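Local coordinates for protein SYE1 (Shewanella oneidensis, PDB 4AWT) that binds flavin mononucleotide and, as a member of the Old Yellow Enzyme family, probably catalyses NAD(P)H-linked reduction of carbon-carbon double bonds, at residues G58-I61 with A65-Y68; A182-L187 with E271-D276. The protein carries 1 engineered substitution. One frame throughout, in Å; residues are numbered along the deposited sequence. Where two conformers were deposited one is given.

Interaction 1 (G58-I61 with A65-Y68). With BOG (octyl beta-D-glucopyranoside), chain D.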
ATOM      1  N   GLY A  58      -0.225  -3.918   3.709  1.00  5.16           N
ATOM      2  CA  GLY A  58       1.128  -3.506   4.082  1.00  5.13           C
ATOM      3  C   GLY A  58       1.783  -4.568   4.938  1.00  5.19           C
ATOM      4  O   GLY A  58       1.209  -5.122   5.871  1.00  5.69           O
ATOM      5  N   THR A  59       3.063  -4.815   4.629  1.00  5.01           N
ATOM      6  CA  THR A  59       3.828  -5.819   5.356  1.00  5.22           C
ATOM      7  C   THR A  59       5.143  -5.163   5.775  1.00  5.20           C
ATOM      8  O   THR A  59       5.930  -4.665   4.971  1.00  5.51           O
ATOM      9  CB  THR A  59       3.964  -7.104   4.522  1.00  5.71           C
ATOM     10  OG1 THR A  59       4.638  -8.104   5.283  1.00  6.45           O
ATOM     11  CG2 THR A  59       4.657  -6.995   3.204  1.00  6.59           C
ATOM     12  N   GLN A  60       5.344  -5.085   7.080  1.00  5.58           N
ATOM     13  CA  GLN A  60       6.453  -4.290   7.619  1.00  5.58           C
ATOM     14  C   GLN A  60       7.786  -4.929   7.291  1.00  5.43           C
ATOM     15  O   GLN A  60       8.001  -6.144   7.363  1.00  6.11           O
ATOM     16  CB  GLN A  60       6.324  -4.056   9.118  1.00  6.02           C
ATOM     17  CG  GLN A  60       6.292  -5.304   9.999  1.00  6.28           C
ATOM     18  CD  GLN A  60       4.915  -5.812  10.279  1.00  6.06           C
ATOM     19  OE1 GLN A  60       3.942  -5.452   9.579  1.00  6.97           O
ATOM     20  NE2 GLN A  60       4.767  -6.677  11.251  1.00  7.47           N
ATOM     21  N   ILE A  61       8.760  -4.053   6.979  1.00  5.67           N
ATOM     22  CA  ILE A  61      10.079  -4.452   6.557  1.00  5.65           C
ATOM     23  C   ILE A  61      11.040  -4.749   7.704  1.00  5.92           C
ATOM     24  O   ILE A  61      12.131  -5.239   7.466  1.00  6.79           O
ATOM     25  CB  ILE A  61      10.695  -3.392   5.612  1.00  5.53           C
ATOM     26  CG1 ILE A  61      10.974  -2.079   6.342  1.00  5.86           C
ATOM     27  CG2 ILE A  61       9.834  -3.202   4.391  1.00  6.10           C
ATOM     28  CD1 ILE A  61      11.663  -1.025   5.506  1.00  6.34           C
ATOM     29  N   ALA A  65       9.248  -0.910  11.778  1.00  6.81           N
ATOM     30  CA  ALA A  65       8.499  -0.417  10.637  1.00  6.17           C
ATOM     31  C   ALA A  65       6.961  -0.597  10.805  1.00  6.28           C
ATOM     32  O   ALA A  65       6.211  -0.137   9.952  1.00  6.48           O
ATOM     33  CB  ALA A  65       8.948  -1.115   9.407  1.00  6.29           C
ATOM     34  N   LYS A  66       6.545  -1.281  11.851  1.00  6.50           N
ATOM     35  CA  LYS A  66       5.162  -1.670  12.129  1.00  6.40           C
ATOM     36  C   LYS A  66       4.385  -0.558  12.797  1.00  6.76           C
ATOM     37  O   LYS A  66       4.913   0.098  13.720  1.00  7.55           O
ATOM     38  CB  LYS A  66       5.208  -2.887  13.035  1.00  7.19           C
ATOM     39  CG  LYS A  66       3.898  -3.504  13.426  1.00  7.66           C
ATOM     40  CD  LYS A  66       4.124  -4.712  14.343  1.00  8.13           C
ATOM     41  CE  LYS A  66       2.900  -5.275  14.992  1.00 10.79           C
ATOM     42  NZ  LYS A  66       3.299  -6.427  15.842  1.00 10.40           N
ATOM     43  N   GLY A  67       3.131  -0.361  12.365  1.00  6.57           N
ATOM     44  CA  GLY A  67       2.248   0.634  12.910  1.00  6.88           C
ATOM     45  C   GLY A  67       1.058   0.166  13.694  1.00  7.23           C
ATOM     46  O   GLY A  67       0.494   0.938  14.459  1.00  8.45           O
ATOM     47  N   TYR A  68       0.634  -1.080  13.445  1.00  7.08           N
ATOM     48  CA  TYR A  68      -0.638  -1.595  13.895  1.00  7.27           C
ATOM     49  C   TYR A  68      -0.445  -2.995  14.395  1.00  7.39           C
ATOM     50  O   TYR A  68       0.340  -3.762  13.842  1.00  7.37           O
ATOM     51  CB  TYR A  68      -1.690  -1.563  12.756  1.00  7.95           C
ATOM     52  CG  TYR A  68      -1.843  -0.183  12.172  1.00  7.30           C
ATOM     53  CD1 TYR A  68      -0.980   0.237  11.149  1.00  7.82           C
ATOM     54  CD2 TYR A  68      -2.803   0.702  12.615  1.00  8.05           C
ATOM     55  CE1 TYR A  68      -1.050   1.508  10.627  1.00  7.65           C
ATOM     56  CE2 TYR A  68      -2.907   1.969  12.067  1.00  7.82           C
ATOM     57  CZ  TYR A  68      -2.008   2.381  11.087  1.00  7.20           C
ATOM     58  OH  TYR A  68      -2.045   3.619  10.528  1.00  8.16           O
TER
HETATM   59  C1  BOG D 502      -5.971   2.289   9.207  0.51 11.00           C
HETATM   60  O1  BOG D 502      -7.251   2.206   9.770  0.51 11.58           O
HETATM   61  C2  BOG D 502      -5.459   0.958   8.755  0.51 11.22           C
HETATM   62  O2  BOG D 502      -5.267   0.076   9.841  0.51 12.62           O
HETATM   63  C3  BOG D 502      -4.105   1.061   8.036  0.51 10.34           C
HETATM   64  O3  BOG D 502      -3.777  -0.159   7.431  0.51 11.87           O
HETATM   65  C4  BOG D 502      -4.256   2.082   6.900  0.51  9.40           C
HETATM   66  O4  BOG D 502      -3.022   2.249   6.288  0.51 10.28           O
HETATM   67  C5  BOG D 502      -4.819   3.411   7.392  0.51  9.95           C
HETATM   68  O5  BOG D 502      -6.062   3.116   7.999  0.51  8.52           O
HETATM   69  C6  BOG D 502      -5.009   4.397   6.268  0.51  9.65           C
HETATM   70  O6  BOG D 502      -5.445   5.597   6.881  0.51  8.16           O
HETATM   71  C1' BOG D 502      -7.559   3.226  10.691  0.51 15.15           C
HETATM   72  C2' BOG D 502      -8.876   3.045  11.440  0.51 23.21           C
HETATM   73  C3' BOG D 502     -10.036   2.678  10.565  0.51 30.21           C
HETATM   74  C4' BOG D 502     -11.470   2.827  11.059  0.51 33.03           C
HETATM   75  C5' BOG D 502     -12.124   1.442  11.009  0.51 33.45           C
HETATM   76  C6' BOG D 502     -12.383   0.919  12.424  0.51 31.53           C
HETATM   77  C7' BOG D 502     -13.012  -0.484  12.358  0.51 28.70           C
HETATM   78  C8' BOG D 502     -13.737  -0.680  13.684  0.51 33.30           C
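Gln60 and Ile61 meet Ala65 and Lys66 in a largely buried van der Waals contact at the C-terminal end of barrel strand 53-60, where the chain turns back on itself before helix 77-92. No hydrogen bond crosses it. Gln60 and Lys66 run side by side and point the same way: Lys66 is extended, and its CD touches Gln60 NE2 at 3.7 Å. Gln60 CG sits between its backbone N and carbonyl carbon (chi1 60°), and a bend at chi2 of -92° lays the amide along the lysine methylenes. Gln60 OE1 is hydrogen-bonded to Thr71 OG1, and Lys66 NZ forms a salt bridge with Asp35. Beside this pair, Ala65 CB meets Ile61 CG1 at 3.8 Å, an apolar contact. Tyr68, two residues beyond Lys66, faces the bound octyl glucoside, whose O2 stands 3.7 Å above the Tyr68 ring plane, near its rim. An alanine here takes away the ring under BOG O2 and would probably leave Tyr186 OH without its phenol partner. Near the end of the strand, Gly58 N is hydrogen-bonded to FMN O4. The chemistry implies that van der Waals packing, with polar ends satisfied by outside partners, links the flavin-binding strand to the loop lining the pocket.

Interaction 2 (A182-L187 with E271-D276). With BOG (octyl beta-D-glucopyranoside), chain D; FMN (flavin mononucleotide), chain B.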
ATOM      1  N   ALA A 182       4.546   4.544  -0.293  1.00  5.18           N
ATOM      2  CA  ALA A 182       5.037   5.885  -0.117  1.00  5.76           C
ATOM      3  C   ALA A 182       3.894   6.873   0.045  1.00  5.58           C
ATOM      4  O   ALA A 182       4.058   8.073  -0.199  1.00  6.32           O
ATOM      5  CB  ALA A 182       5.980   6.277  -1.261  1.00  5.69           C
ATOM      6  N   ALA A 183       2.778   6.381   0.557  1.00  5.74           N
ATOM      7  CA  ALA A 183       1.506   7.085   0.636  1.00  5.84           C
ATOM      8  C   ALA A 183       1.021   7.138   2.081  1.00  5.80           C
ATOM      9  O   ALA A 183       1.695   6.724   3.017  1.00  6.39           O
ATOM     10  CB  ALA A 183       0.512   6.414  -0.315  1.00  6.18           C
ATOM     11  N   ASN A 184      -0.190   7.681   2.218  1.00  6.34           N
ATOM     12  CA  ASN A 184      -1.061   7.721   3.368  1.00  7.15           C
ATOM     13  C   ASN A 184      -0.305   8.063   4.661  1.00  6.71           C
ATOM     14  O   ASN A 184      -0.629   7.548   5.734  1.00  7.66           O
ATOM     15  CB  ASN A 184      -1.865   6.436   3.474  1.00  7.92           C
ATOM     16  CG  ASN A 184      -2.759   6.291   2.266  1.00  9.07           C
ATOM     17  OD1 ASN A 184      -2.897   7.189   1.460  1.00  9.04           O
ATOM     18  ND2 ASN A 184      -3.365   5.138   2.130  1.00 16.82           N
ATOM     19  N   GLY A 185       0.613   9.007   4.565  1.00  6.74           N
ATOM     20  CA  GLY A 185       1.215   9.579   5.740  1.00  7.10           C
ATOM     21  C   GLY A 185       2.319   8.758   6.370  1.00  5.91           C
ATOM     22  O   GLY A 185       2.776   9.128   7.468  1.00  6.72           O
ATOM     23  N   TYR A 186       2.777   7.698   5.722  1.00  5.81           N
ATOM     24  CA  TYR A 186       3.796   6.811   6.291  1.00  5.69           C
ATOM     25  C   TYR A 186       5.190   7.355   6.024  1.00  5.51           C
ATOM     26  O   TYR A 186       5.368   8.504   5.680  1.00  5.98           O
ATOM     27  CB  TYR A 186       3.486   5.366   5.889  1.00  6.02           C
ATOM     28  CG  TYR A 186       2.145   4.942   6.450  1.00  6.15           C
ATOM     29  CD1 TYR A 186       1.926   4.881   7.821  1.00  6.30           C
ATOM     30  CD2 TYR A 186       1.099   4.601   5.607  1.00  6.66           C
ATOM     31  CE1 TYR A 186       0.716   4.498   8.348  1.00  6.52           C
ATOM     32  CE2 TYR A 186      -0.113   4.210   6.118  1.00  7.10           C
ATOM     33  CZ  TYR A 186      -0.334   4.158   7.478  1.00  6.89           C
ATOM     34  OH  TYR A 186      -1.557   3.782   7.933  1.00  7.84           O
ATOM     35  N   LEU A 187       6.246   6.552   6.305  1.00  5.74           N
ATOM     36  CA  LEU A 187       7.580   7.122   6.442  1.00  5.78           C
ATOM     37  C   LEU A 187       8.019   7.913   5.239  1.00  5.81           C
ATOM     38  O   LEU A 187       8.479   9.057   5.366  1.00  6.35           O
ATOM     39  CB  LEU A 187       8.617   6.024   6.717  1.00  5.90           C
ATOM     40  CG  LEU A 187      10.025   6.580   6.922  1.00  6.45           C
ATOM     41  CD1 LEU A 187      10.155   7.476   8.131  1.00  7.37           C
ATOM     42  CD2 LEU A 187      11.016   5.417   6.995  1.00  7.52           C
ATOM     43  N   GLU A 271      -6.358   7.827  -3.924  1.00  6.07           N
ATOM     44  CA  GLU A 271      -7.138   9.023  -4.137  1.00  6.25           C
ATOM     45  C   GLU A 271      -8.054   9.394  -2.991  1.00  6.27           C
ATOM     46  O   GLU A 271      -8.457  10.559  -2.856  1.00  7.19           O
ATOM     47  CB  GLU A 271      -7.928   8.823  -5.468  1.00  7.25           C
ATOM     48  CG  GLU A 271      -8.716   9.979  -5.965  1.00  7.91           C
ATOM     49  CD  GLU A 271      -9.284   9.751  -7.342  1.00  7.60           C
ATOM     50  OE1 GLU A 271      -8.969   8.686  -7.949  1.00  8.45           O
ATOM     51  OE2 GLU A 271     -10.035  10.617  -7.810  1.00  9.48           O
ATOM     52  N   VAL A 272      -8.429   8.410  -2.186  1.00  6.57           N
ATOM     53  CA  VAL A 272      -9.252   8.570  -0.988  1.00  6.84           C
ATOM     54  C   VAL A 272      -8.602   7.775   0.113  1.00  6.71           C
ATOM     55  O   VAL A 272      -8.107   6.664  -0.161  1.00  7.35           O
ATOM     56  CB  VAL A 272     -10.682   8.057  -1.223  1.00  7.05           C
ATOM     57  CG1 VAL A 272     -11.509   8.116   0.059  1.00  8.17           C
ATOM     58  CG2 VAL A 272     -11.366   8.805  -2.355  1.00  7.60           C
ATOM     59  N   ASP A 273      -8.615   8.295   1.336  1.00  7.22           N
ATOM     60  CA  ASP A 273      -8.246   7.462   2.465  0.51  7.97           C
ATOM     61  C   ASP A 273      -9.354   7.638   3.500  1.00  8.05           C
ATOM     62  O   ASP A 273      -9.623   8.717   4.021  1.00  8.74           O
ATOM     63  CB  ASP A 273      -6.880   7.836   3.015  0.51  8.44           C
ATOM     64  CG  ASP A 273      -6.216   6.756   3.810  0.51  8.66           C
ATOM     65  OD1 ASP A 273      -6.330   5.576   3.444  0.51  9.01           O
ATOM     66  OD2 ASP A 273      -5.513   7.119   4.799  0.51 10.88           O
ATOM     67  N   TRP A 274     -10.097   6.543   3.668  1.00  8.17           N
ATOM     68  CA  TRP A 274     -11.294   6.497   4.518  1.00  8.47           C
ATOM     69  C   TRP A 274     -12.321   7.507   4.002  1.00  9.24           C
ATOM     70  O   TRP A 274     -12.888   7.291   2.919  1.00 10.26           O
ATOM     71  CB  TRP A 274     -10.954   6.617   5.975  1.00  8.81           C
ATOM     72  CG  TRP A 274     -10.161   5.440   6.422  1.00  9.00           C
ATOM     73  CD1 TRP A 274      -8.827   5.391   6.645  1.00 10.76           C
ATOM     74  CD2 TRP A 274     -10.663   4.136   6.659  1.00  9.83           C
ATOM     75  NE1 TRP A 274      -8.467   4.136   7.026  1.00 13.66           N
ATOM     76  CE2 TRP A 274      -9.565   3.348   7.046  1.00 11.80           C
ATOM     77  CE3 TRP A 274     -11.906   3.527   6.598  1.00 11.61           C
ATOM     78  CZ2 TRP A 274      -9.679   2.001   7.372  1.00 15.53           C
ATOM     79  CZ3 TRP A 274     -11.991   2.170   6.944  1.00 13.92           C
ATOM     80  CH2 TRP A 274     -10.879   1.455   7.317  1.00 15.80           C
ATOM     81  N   ASP A 275     -12.584   8.566   4.786  1.00  9.72           N
ATOM     82  CA  ASP A 275     -13.521   9.641   4.486  0.51 12.57           C
ATOM     83  C   ASP A 275     -12.816  10.861   3.894  1.00  9.74           C
ATOM     84  O   ASP A 275     -13.487  11.880   3.606  1.00 12.45           O
ATOM     85  CB  ASP A 275     -14.284  10.089   5.749  0.51 18.18           C
ATOM     86  CG  ASP A 275     -13.442  10.376   6.981  0.51 22.69           C
ATOM     87  OD1 ASP A 275     -12.231   9.996   7.065  0.51 20.16           O
ATOM     88  OD2 ASP A 275     -14.066  10.990   7.918  0.51 37.50           O
ATOM     89  N   ASP A 276     -11.510  10.848   3.759  1.00  9.03           N
ATOM     90  CA  ASP A 276     -10.714  11.956   3.227  1.00  8.45           C
ATOM     91  C   ASP A 276     -10.677  11.809   1.713  1.00  7.77           C
ATOM     92  O   ASP A 276      -9.906  10.988   1.191  1.00  8.14           O
ATOM     93  CB  ASP A 276      -9.336  11.964   3.835  1.00  8.65           C
ATOM     94  CG  ASP A 276      -8.417  13.078   3.406  1.00  8.88           C
ATOM     95  OD1 ASP A 276      -8.856  14.014   2.684  1.00 10.10           O
ATOM     96  OD2 ASP A 276      -7.242  12.983   3.796  1.00  9.93           O
TER
HETATM   97  C1  BOG D 502      -5.971   2.289   9.207  0.51 11.00           C
HETATM   98  O1  BOG D 502      -7.251   2.206   9.770  0.51 11.58           O
HETATM   99  C2  BOG D 502      -5.459   0.958   8.755  0.51 11.22           C
HETATM  100  O2  BOG D 502      -5.267   0.076   9.841  0.51 12.62           O
HETATM  101  C3  BOG D 502      -4.105   1.061   8.036  0.51 10.34           C
HETATM  102  O3  BOG D 502      -3.777  -0.159   7.431  0.51 11.87           O
HETATM  103  C4  BOG D 502      -4.256   2.082   6.900  0.51  9.40           C
HETATM  104  O4  BOG D 502      -3.022   2.249   6.288  0.51 10.28           O
HETATM  105  C5  BOG D 502      -4.819   3.411   7.392  0.51  9.95           C
HETATM  106  O5  BOG D 502      -6.062   3.116   7.999  0.51  8.52           O
HETATM  107  C6  BOG D 502      -5.009   4.397   6.268  0.51  9.65           C
HETATM  108  O6  BOG D 502      -5.445   5.597   6.881  0.51  8.16           O
HETATM  109  C1' BOG D 502      -7.559   3.226  10.691  0.51 15.15           C
HETATM  110  C2' BOG D 502      -8.876   3.045  11.440  0.51 23.21           C
HETATM  111  C3' BOG D 502     -10.036   2.678  10.565  0.51 30.21           C
HETATM  112  C4' BOG D 502     -11.470   2.827  11.059  0.51 33.03           C
HETATM  113  C5' BOG D 502     -12.124   1.442  11.009  0.51 33.45           C
HETATM  114  C6' BOG D 502     -12.383   0.919  12.424  0.51 31.53           C
HETATM  115  C7' BOG D 502     -13.012  -0.484  12.358  0.51 28.70           C
HETATM  116  C8' BOG D 502     -13.737  -0.680  13.684  0.51 33.30           C
HETATM  117  N1  FMN B 500      -3.759   1.226   1.973  1.00  5.18           N
HETATM  118  C2  FMN B 500      -2.488   0.854   1.883  1.00  5.20           C
HETATM  119  O2  FMN B 500      -1.698   1.375   1.051  1.00  5.40           O
HETATM  120  N3  FMN B 500      -1.991  -0.137   2.717  1.00  5.40           N
HETATM  121  C4  FMN B 500      -2.766  -0.782   3.667  1.00  5.30           C
HETATM  122  O4  FMN B 500      -2.262  -1.741   4.309  1.00  6.06           O
HETATM  123  C4A FMN B 500      -4.064  -0.302   3.824  1.00  5.42           C
HETATM  124  N5  FMN B 500      -4.891  -0.821   4.819  1.00  6.04           N
HETATM  125  C5A FMN B 500      -6.291  -0.629   4.667  1.00  5.73           C
HETATM  126  C6  FMN B 500      -7.166  -1.333   5.456  1.00  6.52           C
HETATM  127  C7  FMN B 500      -8.569  -1.195   5.323  1.00  6.70           C
HETATM  128  C7M FMN B 500      -9.464  -2.095   6.140  1.00  8.76           C
HETATM  129  C8  FMN B 500      -9.043  -0.295   4.416  1.00  6.42           C
HETATM  130  C8M FMN B 500     -10.529  -0.107   4.185  1.00  8.28           C
HETATM  131  C9  FMN B 500      -8.154   0.444   3.610  1.00  6.03           C
HETATM  132  C9A FMN B 500      -6.771   0.280   3.717  1.00  5.63           C
HETATM  133  N10 FMN B 500      -5.880   0.971   2.871  1.00  5.60           N
HETATM  134  C10 FMN B 500      -4.541   0.632   2.882  1.00  5.36           C
HETATM  135  C1' FMN B 500      -6.415   1.870   1.844  1.00  5.53           C
HETATM  136  C2' FMN B 500      -7.014   1.130   0.634  1.00  5.16           C
HETATM  137  O2' FMN B 500      -5.996   0.502  -0.126  1.00  5.37           O
HETATM  138  C3' FMN B 500      -7.744   2.061  -0.315  1.00  5.38           C
HETATM  139  O3' FMN B 500      -6.861   2.974  -0.949  1.00  5.56           O
HETATM  140  C4' FMN B 500      -8.906   2.849   0.316  1.00  5.69           C
HETATM  141  O4' FMN B 500      -9.716   2.025   1.140  1.00  5.99           O
HETATM  142  C5' FMN B 500      -9.720   3.607  -0.715  1.00  5.87           C
HETATM  143  O5' FMN B 500     -10.351   2.712  -1.647  1.00  5.68           O
HETATM  144  P   FMN B 500     -11.904   2.314  -1.443  1.00  5.71           P
HETATM  145  O1P FMN B 500     -11.971   1.481  -0.187  1.00  5.88           O
HETATM  146  O2P FMN B 500     -12.688   3.601  -1.316  1.00  6.22           O
HETATM  147  O3P FMN B 500     -12.217   1.527  -2.691  1.00  5.95           O
HETATM  148  O   HOH W   1      -6.105   5.019   0.782  1.00  6.81           O
HETATM  149  O   HOH W   2      -4.866   3.704   4.672  0.49 22.88           O
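The amide of Asn184 and the carboxylate of Asp273 lie stacked, their planes 25° apart, reaching each other from the loops after barrel strands 177-181 and 266-270. Asn184 ND2 and Asp273 OD1 are 3.3 Å apart, but the angle is too poor for a hydrogen bond. A water joins them instead: it accepts from Asn184 ND2 and donates to Asp273 OD1 at 2.7 Å. The same water donates to Val272 O and is hydrogen-bonded to FMN O3'. A second water donates to Asp273 OD1 and is weakly bound by Asn184 ND2. Asp273 was modelled in two conformers, and its side-chain contacts here belong to one of them, including the bond that BOG O6 donates to Asp273 OD2. A chi1 of -65° sets the Trp274 indole between detergent and flavin: Trp274 CZ2 meets BOG C3' at 3.3 Å, and FMN C9 lies over the opposite face. The indole NE1 donates to BOG O5 at 2.8 Å, an almost straight bond of 166°. Across the sugar, Tyr186 OH and BOG O4 are hydrogen-bonded at 2.7 Å. Loops at the C-terminal strand ends of the barrel thus carry the flavin pocket, to which Asn184, Val272 and Trp274 belong. The chemistry implies coupling through water, flavin and ligand more than through direct polar bonds.

Overall arrangement
The centres of interactions 1 and 2 are 15 Å apart, yet they meet directly where Tyr68 OH and Tyr186 OH approach to 2.6 Å, a probable hydrogen bond. Both belong to the loop-bearing, C-terminal rim of the TIM barrel, and one octyl glucoside touches both. Its sugar lies above the flavin, with BOG O3 2.9 Å from FMN N5, so the detergent probably occupies the space in which a substrate would meet the isoalloxazine. The flavin also spans them: the bond from 58-61 to FMN O4 and Asn184 ND2, 3.9 Å from FMN N1, both lie at the pyrimidine ring, whereas Trp274 is at the dimethylbenzene end, its CH2 3.5 Å from FMN C8M.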